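Local coordinates for protein amine oxidase (Emericella nidulans, PDB 3PGB) that probably oxidises primary amines to aldehydes with the help of copper and a topaquinone cofactor formed from one of its own tyrosines, at residues Glu190-Ile195 with Leu258-Asp263; Ser198-Thr203 with Thr210-Glu215; Glu384-Tyr389 with Ala625-Leu630; Ala400-Tyr405 with Ala639-Tyr644. One frame throughout, in Å; residues are numbered along the deposited sequence.

How the contacts relate
Contacts 1 and 2 belong to a helix-and-sheet region built on helices 186-198 and 200-207 and the antiparallel strands that include 219-223, 235-242 and 255-263. Helix 186-198 packs against strand 255-263 to close contact 1, and within that span the loop after helix 200-207 folds back on the first turn of that helix in contact 2. The two touch where F193 packs on A211, L212 and G213. Contacts 3 and 4 come later, in series with the first pair, and lie in the copper amine oxidase domain. Their segments alternate: strands 374-389 and 400-402 are antiparallel neighbours, which meet 625-630 and 639-644 of one long loop. E384 with S404 and the L627-A642 backbone bond join contacts 3 and 4 directly.

Contact 1 (Glu190-Ile195 with Leu258-Asp263); sequences EWLFKI and LYLKSD
W191 of helix 186-198 and S262 of strand 255-263 are joined by a single, nearly straight hydrogen bond. The CB of W191 points at the strand, and with CG anti to the backbone N (chi1 -168°) the indole extends across the gap. Its five-membered ring leads: NE1 donates to S262 OG at 3.0 Å with an N-H...O angle of 172°, the oxygen lying close to the ring plane, while CD1 and CE2 flank the bond. The indole also meets W272 edge-to-face. I195, one helical turn on, puts CD1 over an indole face, 3.3 Å above its plane near the rim. The rest of the contact is aliphatic. L260 sends CD2 to 3.7 Å from L192 CD2, the two side chains crossing obliquely, and to 3.9 Å from I195 CG2, here tip to tip. Branched residues suit this layer because their methyls fill the space between helix 190-195 and strand 258-263, whose directions differ by 147°. A small serine lets the broad indole come close while still offering it an acceptor. Apolar packing thus supplies the bulk, while one directional bond satisfies the indole N-H and fixes the rotation of its ring.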
# COMPACT_ATOMS: atom_id res chain seq x y z
N GLU A 190 25.42 -37.47 20.98
CA GLU A 190 25.00 -38.80 21.42
C GLU A 190 23.89 -39.39 20.57
O GLU A 190 23.43 -40.51 20.83
CB GLU A 190 24.55 -38.75 22.89
CG GLU A 190 25.64 -38.33 23.87
CD GLU A 190 26.87 -39.23 23.78
OE1 GLU A 190 26.71 -40.47 23.76
OE2 GLU A 190 28.00 -38.70 23.73
N TRP A 191 23.46 -38.66 19.54
CA TRP A 191 22.36 -39.12 18.69
C TRP A 191 22.58 -38.79 17.20
O TRP A 191 23.01 -39.67 16.45
CB TRP A 191 21.03 -38.55 19.20
CG TRP A 191 19.82 -39.17 18.60
CD1 TRP A 191 18.93 -38.57 17.77
CD2 TRP A 191 19.37 -40.52 18.76
NE1 TRP A 191 17.94 -39.45 17.41
CE2 TRP A 191 18.19 -40.66 18.00
CE3 TRP A 191 19.86 -41.63 19.47
CZ2 TRP A 191 17.48 -41.85 17.94
CZ3 TRP A 191 19.15 -42.81 19.41
CH2 TRP A 191 17.97 -42.92 18.65
N LEU A 192 22.32 -37.55 16.79
CA LEU A 192 22.31 -37.19 15.37
C LEU A 192 23.61 -37.53 14.64
O LEU A 192 23.59 -38.16 13.59
CB LEU A 192 21.98 -35.71 15.18
CG LEU A 192 20.53 -35.30 15.47
CD1 LEU A 192 20.40 -33.79 15.50
CD2 LEU A 192 19.58 -35.91 14.45
N PHE A 193 24.73 -37.11 15.21
CA PHE A 193 26.03 -37.39 14.61
C PHE A 193 26.38 -38.87 14.59
O PHE A 193 27.05 -39.35 13.68
CB PHE A 193 27.16 -36.62 15.32
CG PHE A 193 27.12 -35.12 15.10
CD1 PHE A 193 26.58 -34.56 13.95
CD2 PHE A 193 27.68 -34.27 16.05
CE1 PHE A 193 26.57 -33.18 13.77
CE2 PHE A 193 27.68 -32.89 15.87
CZ PHE A 193 27.13 -32.35 14.73
N LYS A 194 25.93 -39.61 15.61
CA LYS A 194 26.15 -41.05 15.63
C LYS A 194 25.34 -41.73 14.53
O LYS A 194 25.86 -42.58 13.81
CB LYS A 194 25.85 -41.62 17.03
CG LYS A 194 26.86 -41.13 18.07
CD LYS A 194 26.86 -41.94 19.37
CE LYS A 194 28.12 -41.62 20.20
NZ LYS A 194 28.04 -42.12 21.60
N ILE A 195 24.08 -41.33 14.39
CA ILE A 195 23.22 -41.83 13.32
C ILE A 195 23.77 -41.43 11.95
O ILE A 195 23.75 -42.23 11.01
CB ILE A 195 21.76 -41.32 13.45
CG1 ILE A 195 21.09 -41.92 14.68
CG2 ILE A 195 20.95 -41.67 12.20
CD1 ILE A 195 19.83 -41.19 15.10
N LEU A 258 17.26 -35.55 2.72
CA LEU A 258 17.26 -36.81 3.45
C LEU A 258 16.78 -36.50 4.86
O LEU A 258 17.35 -35.65 5.55
CB LEU A 258 18.66 -37.41 3.47
CG LEU A 258 18.86 -38.75 4.18
CD1 LEU A 258 17.91 -39.82 3.64
CD2 LEU A 258 20.30 -39.19 4.05
N TYR A 259 15.71 -37.18 5.28
CA TYR A 259 15.03 -36.86 6.53
C TYR A 259 15.12 -38.00 7.54
O TYR A 259 15.25 -39.17 7.17
CB TYR A 259 13.58 -36.51 6.25
CG TYR A 259 13.43 -35.49 5.14
CD1 TYR A 259 13.29 -34.14 5.42
CD2 TYR A 259 13.47 -35.87 3.81
CE1 TYR A 259 13.16 -33.21 4.41
CE2 TYR A 259 13.35 -34.95 2.79
CZ TYR A 259 13.20 -33.62 3.10
OH TYR A 259 13.07 -32.72 2.08
N LEU A 260 15.06 -37.63 8.82
CA LEU A 260 15.32 -38.55 9.93
C LEU A 260 14.34 -38.28 11.06
O LEU A 260 14.38 -37.22 11.66
CB LEU A 260 16.76 -38.35 10.43
CG LEU A 260 17.16 -39.04 11.74
CD1 LEU A 260 17.04 -40.56 11.59
CD2 LEU A 260 18.57 -38.64 12.15
N LYS A 261 13.47 -39.25 11.34
CA LYS A 261 12.50 -39.14 12.42
C LYS A 261 13.07 -39.76 13.70
O LYS A 261 13.63 -40.86 13.67
CB LYS A 261 11.18 -39.81 12.03
CG LYS A 261 9.98 -39.36 12.86
CD LYS A 261 8.72 -40.14 12.49
CE LYS A 261 7.48 -39.61 13.19
NZ LYS A 261 6.24 -40.35 12.78
N SER A 262 12.94 -39.04 14.81
CA SER A 262 13.49 -39.48 16.09
C SER A 262 12.51 -39.27 17.24
O SER A 262 11.92 -38.19 17.35
CB SER A 262 14.78 -38.72 16.41
OG SER A 262 15.76 -38.87 15.38
N ASP A 263 12.33 -40.29 18.07
CA ASP A 263 11.63 -40.11 19.35
C ASP A 263 12.69 -39.74 20.38
O ASP A 263 13.49 -40.60 20.78
CB ASP A 263 10.87 -41.37 19.76
CG ASP A 263 10.03 -41.18 21.03
OD1 ASP A 263 10.55 -40.61 22.02
OD2 ASP A 263 8.86 -41.60 21.05

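Contact 2 (Ser198-Thr203 with Thr210-Glu215); sequences SIADIT and TALGLE. With NAG (2-acetamido-2-deoxy-beta-D-glucopyranose), chain G.
T203 and T210 bring the backbone back on itself, their CA atoms 5.9 Å apart, as the helix that starts after the N-cap I199 gives way to an irregular loop. At the helix start, I199 contributes its carbonyl: T203 N bonds to I199 O at 2.9 Å. The two threonine side chains meet at about a right angle, T203 OG1 lying 4.0 Å from T210 CG2, a loose apolar-to-polar approach without a direct bond. T203 OG1 has better partners. It bonds to the carbonyl of G209, and a water donates to it at 2.8 Å while accepting from A211 N at 3.0 Å, so helix and loop are bridged through solvent. On T210 the branches divide the work: chi1 of 52° sets OG1 between the backbone N and the carbonyl carbon, where it accepts from N2 of the N-acetylglucosamine at 2.9 Å, with an N-H...O angle of 143°, while CG2 faces the helix. Threonine suits both places because it carries a hydroxyl and a methyl on one carbon. A200, short enough for the loop to pass, takes L212 CD2 against its CB at 4.4 Å. G213 follows with a positive phi of 96°, which glycine adopts without strain, and the D217 carboxylate gathers the N-H groups of L212, G213 and L214. The arrangement is a helix-to-strand connection that folds back over the first turn of helix 200-207 before entering strand 219-223, beside the sugar of the N-glycosylation site at N216; T210 contacts a glycan of the protein itself, not a ligand pocket.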
# COMPACT_ATOMS: atom_id res chain seq x y z
N SER A 198 26.48 -43.53 10.86
CA SER A 198 25.88 -44.77 10.37
C SER A 198 25.68 -44.77 8.84
O SER A 198 25.67 -45.83 8.21
CB SER A 198 24.54 -45.01 11.06
OG SER A 198 24.21 -46.38 11.08
N ILE A 199 25.51 -43.57 8.27
CA ILE A 199 25.32 -43.40 6.83
C ILE A 199 26.32 -42.41 6.23
O ILE A 199 26.02 -41.74 5.24
CB ILE A 199 23.86 -42.95 6.51
CG1 ILE A 199 23.56 -41.57 7.09
CG2 ILE A 199 22.87 -43.95 7.08
CD1 ILE A 199 22.33 -40.94 6.48
N ALA A 200 27.52 -42.34 6.81
CA ALA A 200 28.56 -41.44 6.33
C ALA A 200 28.98 -41.78 4.91
O ALA A 200 29.21 -40.89 4.08
CB ALA A 200 29.76 -41.48 7.24
N ASP A 201 29.09 -43.07 4.62
CA ASP A 201 29.40 -43.53 3.27
C ASP A 201 28.32 -43.08 2.28
O ASP A 201 28.63 -42.76 1.13
CB ASP A 201 29.55 -45.06 3.24
CG ASP A 201 28.26 -45.78 3.56
OD1 ASP A 201 27.59 -45.40 4.55
OD2 ASP A 201 27.91 -46.74 2.83
N ILE A 202 27.07 -43.05 2.73
CA ILE A 202 25.95 -42.64 1.89
C ILE A 202 25.93 -41.13 1.66
O ILE A 202 25.70 -40.70 0.54
CB ILE A 202 24.59 -43.09 2.48
CG1 ILE A 202 24.48 -44.61 2.42
CG2 ILE A 202 23.44 -42.44 1.72
CD1 ILE A 202 23.22 -45.16 3.06
N THR A 203 26.20 -40.35 2.70
CA THR A 203 26.24 -38.88 2.56
C THR A 203 27.44 -38.43 1.74
O THR A 203 27.41 -37.34 1.16
CB THR A 203 26.21 -38.14 3.92
OG1 THR A 203 27.44 -38.35 4.64
CG2 THR A 203 25.03 -38.60 4.76
N THR A 210 29.97 -34.96 4.80
CA THR A 210 29.70 -35.66 6.06
C THR A 210 29.31 -34.66 7.15
O THR A 210 29.77 -33.52 7.15
CB THR A 210 30.94 -36.45 6.57
OG1 THR A 210 32.08 -35.59 6.61
CG2 THR A 210 31.24 -37.64 5.68
N ALA A 211 28.45 -35.12 8.06
CA ALA A 211 28.19 -34.43 9.32
C ALA A 211 28.51 -35.39 10.46
O ALA A 211 27.74 -36.32 10.73
CB ALA A 211 26.74 -33.97 9.39
N LEU A 212 29.65 -35.18 11.11
CA LEU A 212 30.09 -36.02 12.23
C LEU A 212 30.41 -35.26 13.53
O LEU A 212 30.55 -35.87 14.58
CB LEU A 212 31.31 -36.84 11.80
CG LEU A 212 31.16 -37.58 10.47
CD1 LEU A 212 32.48 -38.22 10.06
CD2 LEU A 212 30.04 -38.61 10.55
N GLY A 213 30.50 -33.93 13.45
CA GLY A 213 30.89 -33.10 14.60
C GLY A 213 32.37 -32.75 14.62
O GLY A 213 32.93 -32.47 15.67
N LEU A 214 33.00 -32.77 13.44
CA LEU A 214 34.43 -32.49 13.29
C LEU A 214 34.65 -31.19 12.52
O LEU A 214 33.71 -30.59 11.99
CB LEU A 214 35.10 -33.65 12.55
CG LEU A 214 35.40 -34.97 13.30
CD1 LEU A 214 34.62 -35.12 14.60
CD2 LEU A 214 35.12 -36.16 12.37
N GLU A 215 35.91 -30.74 12.47
CA GLU A 215 36.29 -29.56 11.70
C GLU A 215 36.06 -29.77 10.20
O GLU A 215 35.68 -28.84 9.49
CB GLU A 215 37.75 -29.19 11.94
C1 NAG G . 36.21 -36.31 8.00
C2 NAG G . 35.87 -36.86 6.62
C3 NAG G . 35.32 -38.28 6.73
C4 NAG G . 36.23 -39.18 7.58
C5 NAG G . 36.66 -38.47 8.87
C6 NAG G . 37.68 -39.29 9.68
C7 NAG G . 34.99 -35.61 4.67
C8 NAG G . 33.90 -34.70 4.16
N2 NAG G . 34.91 -35.99 5.96
O3 NAG G . 35.15 -38.83 5.44
O4 NAG G . 35.57 -40.40 7.87
O5 NAG G . 37.17 -37.17 8.61
O6 NAG G . 38.86 -39.53 8.93
O7 NAG G . 35.87 -35.97 3.89
O HOH W 1 27.51 -37.88 7.41

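Contact 3 (Glu384-Tyr389 with Ala625-Leu630); sequences EALAHY and AHLTVL
H388, on a strand of the catalytic domain, is gripped by two aliphatic side chains of the loop 625-630. With CG anti to the backbone N (chi1 -160°), its imidazole is turned out to L627 and V629. L627 crosses the histidine at about a right angle, its CD1 3.5 Å from H388 CB, and its other methyl, CD2, meets L386 CD2 at 3.9 Å. Leucine suits the place because its fork can reach both. A CH-pi contact follows: V629, compact and branched, holds CG2 over one face of the imidazole, 3.9 Å from the ring centroid and 27° off its normal.

Hydrogen bonds settle the ring's rotation. ND1 donates to the carbonyl O of Y389 at 3.1 Å, a bent bond of 135° tilted from the ring plane, and NE2 is bonded to S632 OG. Both nitrogens of this buried ring are thus partnered. Loop 625-630 also faces the second subunit, whose N594 accepts from H626 N.

Y389 is hydrogen-bonded through OH to O4 of the topaquinone at position 484, and its ring meets that of the copper ligand H532. Strand 374-389 lies beside strand 532-542, which carries H532 and H534; the side chain of H388 is about 10 Å from the copper ion and about 6 Å from that of H532, consistent with packing outside the ligand shell of the copper site.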
# COMPACT_ATOMS: atom_id res chain seq x y z
N GLU A 384 3.74 -11.09 18.39
CA GLU A 384 4.40 -12.31 17.95
C GLU A 384 4.46 -12.34 16.42
O GLU A 384 3.68 -11.65 15.75
CB GLU A 384 3.63 -13.53 18.48
CG GLU A 384 4.20 -14.90 18.14
CD GLU A 384 5.56 -15.14 18.76
OE1 GLU A 384 6.56 -14.60 18.24
OE2 GLU A 384 5.62 -15.88 19.76
N ALA A 385 5.38 -13.12 15.87
CA ALA A 385 5.47 -13.34 14.42
C ALA A 385 5.39 -14.83 14.13
O ALA A 385 6.13 -15.61 14.71
CB ALA A 385 6.76 -12.77 13.87
N LEU A 386 4.49 -15.21 13.23
CA LEU A 386 4.36 -16.59 12.82
C LEU A 386 4.96 -16.78 11.43
O LEU A 386 4.76 -15.95 10.55
CB LEU A 386 2.89 -17.02 12.84
CG LEU A 386 2.51 -18.39 12.26
CD1 LEU A 386 3.39 -19.48 12.82
CD2 LEU A 386 1.05 -18.68 12.51
N ALA A 387 5.71 -17.87 11.26
CA ALA A 387 6.17 -18.32 9.95
C ALA A 387 5.74 -19.78 9.78
O ALA A 387 6.46 -20.71 10.16
CB ALA A 387 7.68 -18.20 9.84
N HIS A 388 4.54 -19.96 9.22
CA HIS A 388 3.93 -21.27 9.09
C HIS A 388 4.18 -21.82 7.69
O HIS A 388 3.72 -21.25 6.71
CB HIS A 388 2.42 -21.17 9.34
CG HIS A 388 1.77 -22.47 9.68
ND1 HIS A 388 1.80 -23.56 8.84
CD2 HIS A 388 1.07 -22.85 10.77
CE1 HIS A 388 1.14 -24.56 9.40
NE2 HIS A 388 0.69 -24.15 10.57
N TYR A 389 4.91 -22.93 7.61
CA TYR A 389 5.26 -23.54 6.32
C TYR A 389 4.36 -24.74 5.97
O TYR A 389 3.53 -25.17 6.77
CB TYR A 389 6.72 -23.99 6.35
CG TYR A 389 7.69 -22.84 6.36
CD1 TYR A 389 7.91 -22.11 7.53
CD2 TYR A 389 8.39 -22.49 5.22
CE1 TYR A 389 8.79 -21.05 7.53
CE2 TYR A 389 9.27 -21.44 5.22
CZ TYR A 389 9.47 -20.72 6.38
OH TYR A 389 10.36 -19.67 6.36
N ALA A 625 -2.99 -10.37 5.74
CA ALA A 625 -3.43 -11.75 5.59
C ALA A 625 -3.24 -12.53 6.88
O ALA A 625 -2.23 -12.37 7.56
CB ALA A 625 -2.67 -12.44 4.46
N HIS A 626 -4.23 -13.35 7.22
CA HIS A 626 -4.12 -14.24 8.38
C HIS A 626 -3.74 -15.66 7.94
O HIS A 626 -3.67 -15.94 6.74
CB HIS A 626 -5.41 -14.23 9.20
CG HIS A 626 -6.60 -14.73 8.45
ND1 HIS A 626 -7.54 -13.88 7.90
CD2 HIS A 626 -7.03 -15.98 8.19
CE1 HIS A 626 -8.49 -14.59 7.32
NE2 HIS A 626 -8.21 -15.87 7.48
N LEU A 627 -3.51 -16.55 8.91
CA LEU A 627 -3.03 -17.90 8.64
C LEU A 627 -4.02 -18.69 7.79
O LEU A 627 -5.21 -18.74 8.10
CB LEU A 627 -2.75 -18.64 9.96
CG LEU A 627 -2.28 -20.10 9.92
CD1 LEU A 627 -0.96 -20.26 9.18
CD2 LEU A 627 -2.15 -20.64 11.34
N THR A 628 -3.52 -19.28 6.71
CA THR A 628 -4.33 -20.07 5.78
C THR A 628 -4.78 -21.36 6.44
O THR A 628 -5.96 -21.73 6.36
CB THR A 628 -3.52 -20.45 4.52
OG1 THR A 628 -3.06 -19.26 3.86
CG2 THR A 628 -4.35 -21.28 3.55
N VAL A 629 -3.84 -22.03 7.09
CA VAL A 629 -4.06 -23.36 7.66
C VAL A 629 -5.15 -23.31 8.73
O VAL A 629 -5.10 -22.48 9.63
CB VAL A 629 -2.76 -23.93 8.29
CG1 VAL A 629 -2.96 -25.38 8.71
CG2 VAL A 629 -1.59 -23.81 7.31
N LEU A 630 -6.13 -24.19 8.60
CA LEU A 630 -7.22 -24.30 9.55
C LEU A 630 -6.90 -25.42 10.54
O LEU A 630 -6.49 -26.50 10.13
CB LEU A 630 -8.53 -24.62 8.82
CG LEU A 630 -9.00 -23.64 7.75
CD1 LEU A 630 -10.21 -24.23 7.01
CD2 LEU A 630 -9.33 -22.28 8.36

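Contact 4 (Ala400-Tyr405 with Ala639-Tyr644); sequences AYLDSY and AHWAEY
L402 directs its side chain at A639 and W641, and one methyl, CD2, does all the touching. The leucine's CG is anti to the carbonyl carbon (chi1 -67°), which carries the fork towards the loop; CD2 comes 3.9 Å from A639 CB and 4.1 Å from W641 CZ2. Leucine and indole run past each other in opposite directions, the methyl arriving obliquely at the six-membered ring. A639 CB and A642 CB lie over the same face of the indole, towards the rim, the first by NE1 and CE2, the second by CE3 and CZ3, 3.6 and 3.7 Å above its plane. Alanine suits both positions, since a single methyl can lie flat against an indole face. The turn that holds them has A642 N bonded to A639 O. On the neighbouring residues polar groups take over: H640 ND1 donates to E643 OE2 at 2.8 Å, meeting the carboxylate from above its plane. W641 O is bonded to the side-chain amides of Q647 and N693. D403, predicted to be the catalytic proton acceptor, follows L402 directly. The chemistry implies a small, wholly apolar seam: it gives shape rather than direction, while polar grip comes from bonds such as those of H640 and W641 O.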
# COMPACT_ATOMS: atom_id res chain seq x y z
N ALA A 400 6.58 -24.20 12.05
CA ALA A 400 5.67 -23.11 12.38
C ALA A 400 6.37 -22.23 13.42
O ALA A 400 6.10 -22.32 14.61
CB ALA A 400 4.36 -23.65 12.91
N TYR A 401 7.30 -21.40 12.94
CA TYR A 401 8.10 -20.54 13.81
C TYR A 401 7.23 -19.53 14.55
O TYR A 401 6.34 -18.91 13.96
CB TYR A 401 9.17 -19.78 13.02
CG TYR A 401 10.30 -20.63 12.49
CD1 TYR A 401 11.07 -21.41 13.34
CD2 TYR A 401 10.60 -20.65 11.14
CE1 TYR A 401 12.09 -22.19 12.86
CE2 TYR A 401 11.63 -21.43 10.65
CZ TYR A 401 12.37 -22.20 11.52
OH TYR A 401 13.40 -22.99 11.06
N LEU A 402 7.49 -19.39 15.84
CA LEU A 402 6.94 -18.34 16.66
C LEU A 402 8.16 -17.58 17.18
O LEU A 402 8.83 -18.04 18.10
CB LEU A 402 6.09 -18.92 17.78
CG LEU A 402 4.80 -19.61 17.31
CD1 LEU A 402 4.21 -20.51 18.39
CD2 LEU A 402 3.76 -18.59 16.83
N ASP A 403 8.43 -16.43 16.58
CA ASP A 403 9.74 -15.78 16.68
C ASP A 403 10.13 -15.21 18.05
O ASP A 403 11.31 -15.01 18.31
CB ASP A 403 9.88 -14.69 15.62
CG ASP A 403 10.24 -15.24 14.25
OD1 ASP A 403 10.99 -16.25 14.19
OD2 ASP A 403 9.79 -14.66 13.25
N SER A 404 9.16 -14.94 18.92
CA SER A 404 9.48 -14.39 20.23
C SER A 404 10.21 -15.40 21.11
O SER A 404 10.82 -15.03 22.11
CB SER A 404 8.24 -13.84 20.93
OG SER A 404 7.42 -14.88 21.40
N TYR A 405 10.16 -16.68 20.73
CA TYR A 405 11.00 -17.71 21.35
C TYR A 405 12.47 -17.34 21.19
O TYR A 405 13.25 -17.41 22.15
CB TYR A 405 10.73 -19.08 20.71
CG TYR A 405 11.65 -20.18 21.18
CD1 TYR A 405 11.42 -20.86 22.37
CD2 TYR A 405 12.77 -20.55 20.42
CE1 TYR A 405 12.27 -21.87 22.81
CE2 TYR A 405 13.62 -21.57 20.86
CZ TYR A 405 13.37 -22.22 22.05
OH TYR A 405 14.20 -23.22 22.49
N ALA A 639 -0.95 -20.55 18.68
CA ALA A 639 -1.06 -19.27 17.97
C ALA A 639 -2.48 -19.04 17.45
O ALA A 639 -2.70 -18.92 16.25
CB ALA A 639 -0.08 -19.24 16.82
N HIS A 640 -3.45 -18.98 18.37
CA HIS A 640 -4.85 -18.80 17.97
C HIS A 640 -5.16 -17.40 17.47
O HIS A 640 -6.22 -17.16 16.89
CB HIS A 640 -5.79 -19.14 19.13
CG HIS A 640 -6.05 -20.60 19.29
ND1 HIS A 640 -6.60 -21.37 18.28
CD2 HIS A 640 -5.87 -21.44 20.34
CE1 HIS A 640 -6.73 -22.61 18.70
NE2 HIS A 640 -6.30 -22.68 19.95
N TRP A 641 -4.25 -16.46 17.72
CA TRP A 641 -4.38 -15.09 17.24
C TRP A 641 -4.19 -15.00 15.72
O TRP A 641 -4.61 -14.03 15.10
CB TRP A 641 -3.37 -14.18 17.94
CG TRP A 641 -1.98 -14.72 17.91
CD1 TRP A 641 -1.37 -15.43 18.89
CD2 TRP A 641 -1.05 -14.64 16.83
NE1 TRP A 641 -0.11 -15.79 18.50
CE2 TRP A 641 0.11 -15.32 17.24
CE3 TRP A 641 -1.09 -14.05 15.56
CZ2 TRP A 641 1.24 -15.42 16.42
CZ3 TRP A 641 0.03 -14.15 14.76
CH2 TRP A 641 1.18 -14.83 15.19
N ALA A 642 -3.54 -16.01 15.14
CA ALA A 642 -3.26 -16.01 13.70
C ALA A 642 -4.49 -16.32 12.84
O ALA A 642 -4.40 -16.28 11.62
CB ALA A 642 -2.15 -17.00 13.39
N GLU A 643 -5.63 -16.62 13.46
CA GLU A 643 -6.77 -17.16 12.72
C GLU A 643 -7.73 -16.12 12.12
O GLU A 643 -8.61 -16.49 11.34
CB GLU A 643 -7.55 -18.13 13.60
CG GLU A 643 -6.67 -19.26 14.14
CD GLU A 643 -7.42 -20.22 15.04
OE1 GLU A 643 -8.63 -20.02 15.27
OE2 GLU A 643 -6.77 -21.18 15.51
N TYR A 644 -7.59 -14.85 12.51
CA TYR A 644 -8.42 -13.76 11.97
C TYR A 644 -7.60 -12.47 11.76
O TYR A 644 -6.53 -12.31 12.35
CB TYR A 644 -9.61 -13.46 12.91
CG TYR A 644 -10.54 -14.64 13.13
CD1 TYR A 644 -11.75 -14.74 12.46
CD2 TYR A 644 -10.20 -15.65 14.04
CE1 TYR A 644 -12.60 -15.82 12.66
CE2 TYR A 644 -11.04 -16.73 14.25
CZ TYR A 644 -12.24 -16.81 13.55
OH TYR A 644 -13.07 -17.89 13.76